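Local coordinates for protein cysteine protease (PDB 3OIS) that probably hydrolyses peptide bonds as a cysteine peptidase of the papain family and binds uridine-5'-diphosphate, at residues Y109-I114 and S122-R127; D128-L133 and D282-K287; E156-P159 and P163-K166. All coordinates share one frame; numbering follows the deposited sequence. Where two conformers were deposited one is given.

In the fold
Running from the N terminus, contact 1 comes first: the end of helix 104-114 packs on residues 122-127 and closes a seven-residue loop. The chain continues straight into helix 126-135, so contact 2 opens at once; it closes only after 148 residues, when strand 280-287 comes back alongside that helix. Contact 3 falls within this long span, a short local turn bringing 163-166 back to 156-159. Contacts 1 and 3 meet through Y109 and R112; contacts 1 and 2 touch and share helix 126-135, with UDP beside both. Contact 1 ties helix 104-114 to strand 124-125, and contact 2 ties helix 126-135 to the antiparallel sheet.

Contact 1. Residues Y109-I114 and S122-R127; sequences YNERKI and SGAMIR. With UDP (uridine-5'-diphosphate), chain E.
A first torsion of -71° puts CG of E111 anti to the carbonyl carbon, and the chain then runs out extended, so that the whole side chain passes alongside the methyl of A124. R112 starts the same way (chi1 -75°) but bends at chi3, which leaves its middle carbons against S122 while the guanidinium turns off elsewhere. The contact joins the C-terminal end of helix 104-114 to the short strand 124-125 and the start of helix 126-135, within the papain-family domain. The carboxylate of E111 lies close on the A124 methyl: A124 CB is 3.4 Å from OE1 of E111 and 3.6 Å from OE2. Further back along the chain, E111 CB is 3.7 Å from A124 CB. E111 OE2 is turned toward M125, the N-cap residue of helix 126-135, and is hydrogen-bonded to T79 on helix 78-93. At the other end of the contact, S122 OG approaches R112 CD to 3.1 Å. The same hydroxyl gives its proton to the carbonyl of G123, at 2.9 Å from S122 OG to G123 O, with the donor tilted 21° from the carbonyl plane. The R112 guanidinium is gripped by three backbone carbonyls, those of Y108, Y120 and A164. R127, in the UDP pocket, forms a salt bridge with D44 and lies beside the ribose, NH2 of R127 being 3.5 Å from O3' of UDP. No hydrogen bond joins the two segments directly. Two charged side chains therefore lend their carbon and carboxylate surfaces to the packing and find their polar partners beyond it; the T79 bond probably helps offset the burial of the E111 carboxylate, and the carbonyls round R112 would steady its positive charge.

Contact 2. Residues D128-L133 and D282-K287; sequences DGIKVL and DFWVIK. With UDP (uridine-5'-diphosphate), chain E.
The helix-to-sheet interface of this papain-like fold is where I130 of helix 126-135 meets W284 and I286 of strand 280-287. The helix and strand segments run nearly parallel, 6° apart in direction, with 10.6 Å between their axes. I130 CD1 sits over one face of the indole, offset toward its rim, and makes a CH-pi contact 3.7 Å from the centroid of the W284 five-membered ring; it lies 3.4 Å from W284 CG. Behind it, I130 CG1 reaches I286 CG2 at 4.0 Å. One turn further along the helix, L133 CD1 touches I286 CD1 at 4.3 Å, so the isoleucine of the strand is met by two helix residues. Helix 78-93 adds L83, A86 and I87 to this core, and Y184 of the adjacent strand packs on I130, W284 and I286. The indole rotation is further fixed by a hydrogen bond from W284 NE1 to D38, while O2 of the UDP uracil comes near the plane at the ring edge. K131 leaves the helix elsewhere: bent at chi2 (91°), it sends NZ to the diphosphate, 2.7 Å from O2B of UDP, with a weak second bond to O3A. D41, D44, F45, K135 and Y184 also hydrogen-bond UDP. An apolar seam thus holds the helix on the sheet, while the adjacent lysine contributes positive charge that probably helps balance the phosphates.

Contact 3. Residues E156-P159 and P163-K166; sequences EEFP and PASK
F158 meets S165 near its root and A164 at its ring end. Its CB starts the contact, lying 3.9 Å from CB of S165. CG stands anti to the carbonyl carbon (chi1 -79°), which lets the ring run under the A164 methyl. Just beyond, CD2 of F158 passes the same S165 CB at 4.1 Å, an oblique approach at the near end of the ring. The far end belongs to A164: its methyl stands over one face, offset toward the rim, with CB 3.8 Å from F158 CE1 and equally from CE2. At the tip, F158 CZ is 3.5 Å from A164 CB, and the methyl makes a CH-pi contact 27° off the ring normal. A water bridges the segments, donating to F158 O and lying 2.9 Å from S165 OG in a second hydrogen bond. That hydroxyl is further paired with the carbonyl of A162. This tight loop reversal, with 163-165 in a 3-10 turn, lies between helices 126-135 and 170-176, away from the UDP site. It leans on helix 104-114, where R112 packs against the F158 ring and L105 meets P163 and A164; the F158 backbone is also hydrogen-bonded to that of N119, in the loop that follows this helix.

Contact 1. Residues Y109-I114 and S122-R127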
loop_
_atom_site.group_PDB
_atom_site.type_symbol
_atom_site.label_atom_id
_atom_site.label_comp_id
_atom_site.label_asym_id
_atom_site.label_seq_id
_atom_site.Cartn_x
_atom_site.Cartn_y
_atom_site.Cartn_z
ATOM N N TYR A 109 -10.020 -4.873 -8.141
ATOM C CA TYR A 109 -11.028 -4.882 -9.220
ATOM C C TYR A 109 -11.843 -3.580 -9.124
ATOM O O TYR A 109 -11.988 -2.812 -10.118
ATOM C CB TYR A 109 -11.929 -6.149 -9.093
ATOM C CG TYR A 109 -12.984 -6.172 -10.157
ATOM C CD1 TYR A 109 -12.759 -6.870 -11.298
ATOM C CD2 TYR A 109 -14.173 -5.470 -10.021
ATOM C CE1 TYR A 109 -13.693 -6.851 -12.337
ATOM C CE2 TYR A 109 -15.154 -5.507 -11.074
ATOM C CZ TYR A 109 -14.887 -6.159 -12.159
ATOM O OH TYR A 109 -15.851 -6.168 -13.097
ATOM N N ASN A 110 -12.301 -3.234 -7.913
ATOM C CA ASN A 110 -13.067 -2.067 -7.776
ATOM C C ASN A 110 -12.294 -0.774 -7.973
ATOM O O ASN A 110 -12.857 0.196 -8.477
ATOM C CB ASN A 110 -13.860 -2.141 -6.454
ATOM C CG ASN A 110 -14.971 -3.209 -6.558
ATOM O OD1 ASN A 110 -15.876 -3.084 -7.351
ATOM N ND2 ASN A 110 -14.848 -4.269 -5.787
ATOM N N GLU A 111 -11.006 -0.736 -7.620
ATOM C CA GLU A 111 -10.221 0.463 -7.938
ATOM C C GLU A 111 -10.243 0.718 -9.450
ATOM O O GLU A 111 -10.366 1.833 -9.851
ATOM C CB GLU A 111 -8.737 0.289 -7.554
ATOM C CG GLU A 111 -8.502 0.291 -6.078
ATOM C CD GLU A 111 -7.083 -0.134 -5.694
ATOM O OE1 GLU A 111 -6.584 -1.137 -6.207
ATOM O OE2 GLU A 111 -6.471 0.647 -4.903
ATOM N N ARG A 112 -10.174 -0.320 -10.263
ATOM C CA ARG A 112 -10.040 -0.154 -11.737
ATOM C C ARG A 112 -11.434 0.140 -12.385
ATOM O O ARG A 112 -11.495 0.414 -13.534
ATOM C CB ARG A 112 -9.387 -1.375 -12.332
ATOM C CG ARG A 112 -7.824 -1.233 -11.932
ATOM C CD ARG A 112 -7.034 -2.418 -12.479
ATOM N NE ARG A 112 -7.534 -3.510 -11.704
ATOM C CZ ARG A 112 -7.823 -4.671 -12.197
ATOM N NH1 ARG A 112 -7.566 -4.923 -13.495
ATOM N NH2 ARG A 112 -8.303 -5.576 -11.363
ATOM N N LYS A 113 -12.507 0.068 -11.601
ATOM C CA LYS A 113 -13.834 0.645 -12.007
ATOM C C LYS A 113 -13.811 2.144 -11.929
ATOM O O LYS A 113 -14.614 2.821 -12.621
ATOM C CB LYS A 113 -14.972 0.113 -11.104
ATOM C CG LYS A 113 -15.144 -1.440 -11.239
ATOM C CD LYS A 113 -15.574 -1.944 -12.633
ATOM C CE LYS A 113 -17.011 -1.564 -12.972
ATOM N NZ LYS A 113 -17.285 -1.835 -14.470
ATOM N N ILE A 114 -12.967 2.728 -11.082
ATOM C CA ILE A 114 -12.876 4.166 -10.953
ATOM C C ILE A 114 -11.868 4.784 -11.958
ATOM O O ILE A 114 -12.197 5.757 -12.700
ATOM C CB ILE A 114 -12.407 4.593 -9.491
ATOM C CG1 ILE A 114 -13.482 4.078 -8.527
ATOM C CG2 ILE A 114 -12.376 6.068 -9.416
ATOM C CD1 ILE A 114 -13.048 4.099 -7.025
ATOM N N SER A 122 -3.523 -2.040 -14.711
ATOM C CA SER A 122 -3.259 -0.647 -14.816
ATOM C C SER A 122 -2.620 -0.085 -13.571
ATOM O O SER A 122 -2.165 1.052 -13.581
ATOM C CB SER A 122 -4.574 0.076 -15.104
ATOM O OG SER A 122 -5.455 -0.179 -14.006
ATOM N N GLY A 123 -2.659 -0.832 -12.452
ATOM C CA GLY A 123 -2.314 -0.209 -11.150
ATOM C C GLY A 123 -3.501 0.702 -10.716
ATOM O O GLY A 123 -4.607 0.587 -11.304
ATOM N N ALA A 124 -3.293 1.513 -9.689
ATOM C CA ALA A 124 -4.361 2.284 -9.081
ATOM C C ALA A 124 -3.801 3.410 -8.198
ATOM O O ALA A 124 -2.621 3.356 -7.740
ATOM C CB ALA A 124 -5.274 1.292 -8.222
ATOM N N MET A 125 -4.645 4.414 -7.946
ATOM C CA MET A 125 -4.330 5.462 -7.001
ATOM C C MET A 125 -4.780 4.963 -5.630
ATOM O O MET A 125 -5.822 4.325 -5.490
ATOM C CB MET A 125 -5.106 6.746 -7.352
ATOM C CG MET A 125 -4.681 7.312 -8.709
ATOM S SD MET A 125 -5.833 8.742 -9.030
ATOM C CE MET A 125 -5.092 9.287 -10.589
ATOM N N ILE A 126 -3.944 5.217 -4.636
ATOM C CA ILE A 126 -4.324 4.954 -3.213
ATOM C C ILE A 126 -5.684 5.516 -2.853
ATOM O O ILE A 126 -6.542 4.800 -2.244
ATOM C CB ILE A 126 -3.249 5.469 -2.249
ATOM C CG1 ILE A 126 -1.970 4.673 -2.602
ATOM C CG2 ILE A 126 -3.729 5.157 -0.762
ATOM C CD1 ILE A 126 -0.784 5.269 -1.897
ATOM N N ARG A 127 -5.937 6.733 -3.326
ATOM C CA ARG A 127 -7.177 7.375 -2.955
ATOM C C ARG A 127 -8.385 6.586 -3.477
ATOM O O ARG A 127 -9.492 6.617 -2.881
ATOM C CB ARG A 127 -7.231 8.828 -3.412
ATOM C CG ARG A 127 -7.448 9.004 -4.989
ATOM C CD ARG A 127 -7.546 10.512 -5.446
ATOM N NE ARG A 127 -8.578 11.014 -4.623
ATOM C CZ ARG A 127 -8.454 11.973 -3.692
ATOM N NH1 ARG A 127 -7.389 12.823 -3.633
ATOM N NH2 ARG A 127 -9.492 12.139 -2.863
HETATM N N1 UDP E . -13.057 12.763 2.126
HETATM C C2 UDP E . -11.934 12.515 2.865
HETATM N N3 UDP E . -12.042 11.657 3.953
HETATM C C4 UDP E . -13.223 11.071 4.276
HETATM C C5 UDP E . -14.396 11.350 3.549
HETATM C C6 UDP E . -14.242 12.129 2.394
HETATM O O2 UDP E . -10.871 12.988 2.613
HETATM O O4 UDP E . -13.237 10.375 5.342
HETATM C "C1'" UDP E . -12.908 13.795 1.042
HETATM C "C2'" UDP E . -12.147 13.312 -0.174
HETATM O "O2'" UDP E . -11.551 14.486 -0.725
HETATM C "C3'" UDP E . -13.290 12.886 -1.008
HETATM C "C4'" UDP E . -14.319 14.012 -0.759
HETATM O "O4'" UDP E . -14.191 14.301 0.649
HETATM O "O3'" UDP E . -12.855 12.934 -2.365
HETATM C "C5'" UDP E . -15.717 13.563 -1.172
HETATM O "O5'" UDP E . -16.060 12.460 -0.336
HETATM P PA UDP E . -17.483 11.933 -0.138
HETATM O O1A UDP E . -17.539 10.567 0.427
HETATM O O2A UDP E . -18.339 12.944 0.544
HETATM O O3A UDP E . -17.918 11.876 -1.707
HETATM P PB UDP E . -19.135 11.197 -2.526
HETATM O O1B UDP E . -19.730 12.249 -3.342
HETATM O O2B UDP E . -18.498 10.130 -3.253
HETATM O O3B UDP E . -20.186 10.602 -1.638
#

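Contact 2. Residues D128-L133 and D282-K287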
loop_
_atom_site.group_PDB
_atom_site.type_symbol
_atom_site.label_atom_id
_atom_site.label_comp_id
_atom_site.label_asym_id
_atom_site.label_seq_id
_atom_site.Cartn_x
_atom_site.Cartn_y
_atom_site.Cartn_z
ATOM N N ASP A 128 -8.209 5.866 -4.576
ATOM C CA ASP A 128 -9.307 5.089 -5.138
ATOM C C ASP A 128 -9.490 3.735 -4.392
ATOM O O ASP A 128 -10.600 3.311 -4.146
ATOM C CB ASP A 128 -9.037 4.792 -6.632
ATOM C CG ASP A 128 -9.209 6.041 -7.474
ATOM O OD1 ASP A 128 -9.865 7.010 -6.972
ATOM O OD2 ASP A 128 -8.716 6.048 -8.626
ATOM N N GLY A 129 -8.375 3.142 -3.947
ATOM C CA GLY A 129 -8.484 1.972 -3.041
ATOM C C GLY A 129 -9.221 2.400 -1.771
ATOM O O GLY A 129 -10.020 1.643 -1.263
ATOM N N ILE A 130 -8.895 3.580 -1.247
ATOM C CA ILE A 130 -9.586 4.096 -0.059
ATOM C C ILE A 130 -11.069 4.372 -0.304
ATOM O O ILE A 130 -11.914 4.012 0.488
ATOM C CB ILE A 130 -8.832 5.303 0.464
ATOM C CG1 ILE A 130 -7.525 4.817 1.061
ATOM C CG2 ILE A 130 -9.606 6.032 1.618
ATOM C CD1 ILE A 130 -6.602 6.051 1.408
ATOM N N LYS A 131 -11.404 4.934 -1.453
ATOM C CA LYS A 131 -12.797 5.073 -1.833
ATOM C C LYS A 131 -13.564 3.726 -1.842
ATOM O O LYS A 131 -14.708 3.676 -1.360
ATOM C CB LYS A 131 -12.903 5.712 -3.190
ATOM C CG LYS A 131 -14.342 6.279 -3.440
ATOM C CD LYS A 131 -14.502 7.718 -3.015
ATOM C CE LYS A 131 -15.870 8.198 -3.294
ATOM N NZ LYS A 131 -15.970 9.490 -2.619
ATOM N N VAL A 132 -12.978 2.671 -2.421
ATOM C CA VAL A 132 -13.532 1.329 -2.383
ATOM C C VAL A 132 -13.778 0.911 -0.930
ATOM O O VAL A 132 -14.883 0.544 -0.586
ATOM C CB VAL A 132 -12.614 0.272 -3.039
ATOM C CG1 VAL A 132 -13.170 -1.114 -2.875
ATOM C CG2 VAL A 132 -12.396 0.611 -4.538
ATOM N N LEU A 133 -12.760 1.059 -0.068
ATOM C CA LEU A 133 -12.990 0.711 1.346
ATOM C C LEU A 133 -14.103 1.487 2.028
ATOM O O LEU A 133 -14.725 0.917 2.942
ATOM C CB LEU A 133 -11.692 0.821 2.127
ATOM C CG LEU A 133 -10.634 -0.168 1.678
ATOM C CD1 LEU A 133 -9.234 0.121 2.431
ATOM C CD2 LEU A 133 -11.049 -1.613 1.857
ATOM N N ASP A 282 1.463 10.860 -1.059
ATOM C CA ASP A 282 0.172 10.189 -0.892
ATOM C C ASP A 282 0.157 9.310 0.366
ATOM O O ASP A 282 -0.149 8.117 0.321
ATOM C CB ASP A 282 -0.307 9.445 -2.179
ATOM C CG ASP A 282 -0.457 10.420 -3.362
ATOM O OD1 ASP A 282 -0.915 11.577 -3.103
ATOM O OD2 ASP A 282 0.076 10.111 -4.474
ATOM N N PHE A 283 0.457 9.985 1.458
ATOM C CA PHE A 283 0.450 9.373 2.809
ATOM C C PHE A 283 -0.976 9.442 3.347
ATOM O O PHE A 283 -1.506 10.537 3.468
ATOM C CB PHE A 283 1.330 10.230 3.722
ATOM C CG PHE A 283 2.795 10.259 3.311
ATOM C CD1 PHE A 283 3.666 9.277 3.753
ATOM C CD2 PHE A 283 3.247 11.164 2.363
ATOM C CE1 PHE A 283 4.945 9.210 3.352
ATOM C CE2 PHE A 283 4.609 11.118 1.905
ATOM C CZ PHE A 283 5.484 10.174 2.441
ATOM N N TRP A 284 -1.594 8.310 3.654
ATOM C CA TRP A 284 -3.031 8.235 4.093
ATOM C C TRP A 284 -3.160 7.313 5.284
ATOM O O TRP A 284 -2.453 6.250 5.366
ATOM C CB TRP A 284 -3.881 7.561 3.062
ATOM C CG TRP A 284 -4.177 8.446 1.849
ATOM C CD1 TRP A 284 -3.593 8.343 0.635
ATOM C CD2 TRP A 284 -5.235 9.428 1.739
ATOM N NE1 TRP A 284 -4.220 9.251 -0.268
ATOM C CE2 TRP A 284 -5.229 9.897 0.401
ATOM C CE3 TRP A 284 -6.226 9.908 2.625
ATOM C CZ2 TRP A 284 -6.141 10.867 -0.049
ATOM C CZ3 TRP A 284 -7.116 10.932 2.197
ATOM C CH2 TRP A 284 -7.055 11.380 0.876
ATOM N N VAL A 285 -4.095 7.710 6.151
ATOM C CA VAL A 285 -4.522 6.913 7.354
ATOM C C VAL A 285 -5.983 6.594 7.195
ATOM O O VAL A 285 -6.774 7.466 6.787
ATOM C CB VAL A 285 -4.386 7.733 8.639
ATOM C CG1 VAL A 285 -4.688 6.848 9.886
ATOM C CG2 VAL A 285 -3.049 8.314 8.720
ATOM N N ILE A 286 -6.387 5.362 7.532
ATOM C CA ILE A 286 -7.746 5.027 7.499
ATOM C C ILE A 286 -8.226 4.716 8.947
ATOM O O ILE A 286 -7.436 4.362 9.812
ATOM C CB ILE A 286 -7.952 3.849 6.548
ATOM C CG1 ILE A 286 -7.216 2.546 7.043
ATOM C CG2 ILE A 286 -7.503 4.306 5.061
ATOM C CD1 ILE A 286 -7.777 1.338 6.342
ATOM N N LYS A 287 -9.517 4.859 9.135
ATOM C CA LYS A 287 -10.137 4.465 10.423
ATOM C C LYS A 287 -11.506 3.930 10.226
ATOM O O LYS A 287 -12.273 4.389 9.354
ATOM C CB LYS A 287 -10.236 5.681 11.339
ATOM C CG LYS A 287 -10.366 5.274 12.827
ATOM C CD LYS A 287 -10.608 6.552 13.671
HETATM N N1 UDP E . -13.057 12.763 2.126
HETATM C C2 UDP E . -11.934 12.515 2.865
HETATM N N3 UDP E . -12.042 11.657 3.953
HETATM C C4 UDP E . -13.223 11.071 4.276
HETATM C C5 UDP E . -14.396 11.350 3.549
HETATM C C6 UDP E . -14.242 12.129 2.394
HETATM O O2 UDP E . -10.871 12.988 2.613
HETATM O O4 UDP E . -13.237 10.375 5.342
HETATM C "C1'" UDP E . -12.908 13.795 1.042
HETATM C "C2'" UDP E . -12.147 13.312 -0.174
HETATM O "O2'" UDP E . -11.551 14.486 -0.725
HETATM C "C3'" UDP E . -13.290 12.886 -1.008
HETATM C "C4'" UDP E . -14.319 14.012 -0.759
HETATM O "O4'" UDP E . -14.191 14.301 0.649
HETATM O "O3'" UDP E . -12.855 12.934 -2.365
HETATM C "C5'" UDP E . -15.717 13.563 -1.172
HETATM O "O5'" UDP E . -16.060 12.460 -0.336
HETATM P PA UDP E . -17.483 11.933 -0.138
HETATM O O1A UDP E . -17.539 10.567 0.427
HETATM O O2A UDP E . -18.339 12.944 0.544
HETATM O O3A UDP E . -17.918 11.876 -1.707
HETATM P PB UDP E . -19.135 11.197 -2.526
HETATM O O1B UDP E . -19.730 12.249 -3.342
HETATM O O2B UDP E . -18.498 10.130 -3.253
HETATM O O3B UDP E . -20.186 10.602 -1.638
#

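Contact 3. Residues E156-P159 and P163-K166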
loop_
_atom_site.group_PDB
_atom_site.type_symbol
_atom_site.label_atom_id
_atom_site.label_comp_id
_atom_site.label_asym_id
_atom_site.label_seq_id
_atom_site.Cartn_x
_atom_site.Cartn_y
_atom_site.Cartn_z
ATOM N N GLU A 156 -0.837 -7.099 -23.568
ATOM C CA GLU A 156 -0.829 -6.349 -22.281
ATOM C C GLU A 156 -2.229 -6.245 -21.663
ATOM O O GLU A 156 -2.546 -5.275 -21.024
ATOM C CB GLU A 156 -0.116 -4.995 -22.351
ATOM C CG GLU A 156 1.455 -5.148 -22.444
ATOM C CD GLU A 156 2.213 -5.768 -21.196
ATOM O OE1 GLU A 156 1.640 -6.199 -20.169
ATOM O OE2 GLU A 156 3.470 -5.800 -21.287
ATOM N N GLU A 157 -3.052 -7.264 -21.942
ATOM C CA GLU A 157 -4.378 -7.422 -21.376
ATOM C C GLU A 157 -4.403 -8.687 -20.532
ATOM O O GLU A 157 -3.824 -9.682 -20.913
ATOM C CB GLU A 157 -5.406 -7.646 -22.501
ATOM C CG GLU A 157 -6.880 -7.513 -21.986
ATOM C CD GLU A 157 -7.961 -7.539 -23.073
ATOM O OE1 GLU A 157 -7.615 -7.311 -24.267
ATOM O OE2 GLU A 157 -9.161 -7.790 -22.706
ATOM N N PHE A 158 -5.169 -8.692 -19.444
ATOM C CA PHE A 158 -5.351 -9.943 -18.769
ATOM C C PHE A 158 -5.957 -11.028 -19.699
ATOM O O PHE A 158 -6.883 -10.733 -20.481
ATOM C CB PHE A 158 -6.295 -9.774 -17.580
ATOM C CG PHE A 158 -5.616 -9.172 -16.402
ATOM C CD1 PHE A 158 -4.520 -9.834 -15.818
ATOM C CD2 PHE A 158 -6.016 -7.931 -15.910
ATOM C CE1 PHE A 158 -3.834 -9.210 -14.735
ATOM C CE2 PHE A 158 -5.338 -7.304 -14.821
ATOM C CZ PHE A 158 -4.270 -7.977 -14.224
ATOM N N PRO A 159 -5.405 -12.241 -19.629
ATOM C CA PRO A 159 -5.942 -13.300 -20.449
ATOM C C PRO A 159 -7.261 -13.723 -19.888
ATOM O O PRO A 159 -7.639 -13.411 -18.721
ATOM C CB PRO A 159 -4.881 -14.420 -20.372
ATOM C CG PRO A 159 -4.133 -14.174 -19.123
ATOM C CD PRO A 159 -4.294 -12.668 -18.754
ATOM N N PRO A 163 -7.791 -14.261 -12.609
ATOM C CA PRO A 163 -8.500 -13.873 -11.413
ATOM C C PRO A 163 -8.615 -12.357 -11.256
ATOM O O PRO A 163 -9.714 -11.894 -10.880
ATOM C CB PRO A 163 -7.692 -14.499 -10.292
ATOM C CG PRO A 163 -7.016 -15.716 -10.973
ATOM C CD PRO A 163 -6.766 -15.271 -12.377
ATOM N N ALA A 164 -7.572 -11.580 -11.639
ATOM C CA ALA A 164 -7.653 -10.103 -11.478
ATOM C C ALA A 164 -8.734 -9.407 -12.292
ATOM O O ALA A 164 -9.192 -8.304 -11.928
ATOM C CB ALA A 164 -6.221 -9.408 -11.761
ATOM N N SER A 165 -9.120 -10.011 -13.397
ATOM C CA SER A 165 -10.158 -9.330 -14.250
ATOM C C SER A 165 -11.578 -9.847 -14.011
ATOM O O SER A 165 -12.555 -9.335 -14.583
ATOM C CB SER A 165 -9.765 -9.478 -15.728
ATOM O OG SER A 165 -9.800 -10.874 -16.047
ATOM N N LYS A 166 -11.718 -10.843 -13.132
ATOM C CA LYS A 166 -13.055 -11.362 -12.787
ATOM C C LYS A 166 -13.864 -10.483 -11.810
ATOM O O LYS A 166 -13.346 -9.998 -10.771
ATOM C CB LYS A 166 -12.841 -12.747 -12.156
ATOM C CG LYS A 166 -12.501 -13.869 -13.098
ATOM C CD LYS A 166 -12.935 -15.186 -12.419
ATOM C CE LYS A 166 -14.256 -14.924 -11.658
ATOM N NZ LYS A 166 -15.127 -16.167 -11.545
HETATM O O HOH W 1 -9.528 -10.846 -18.924
#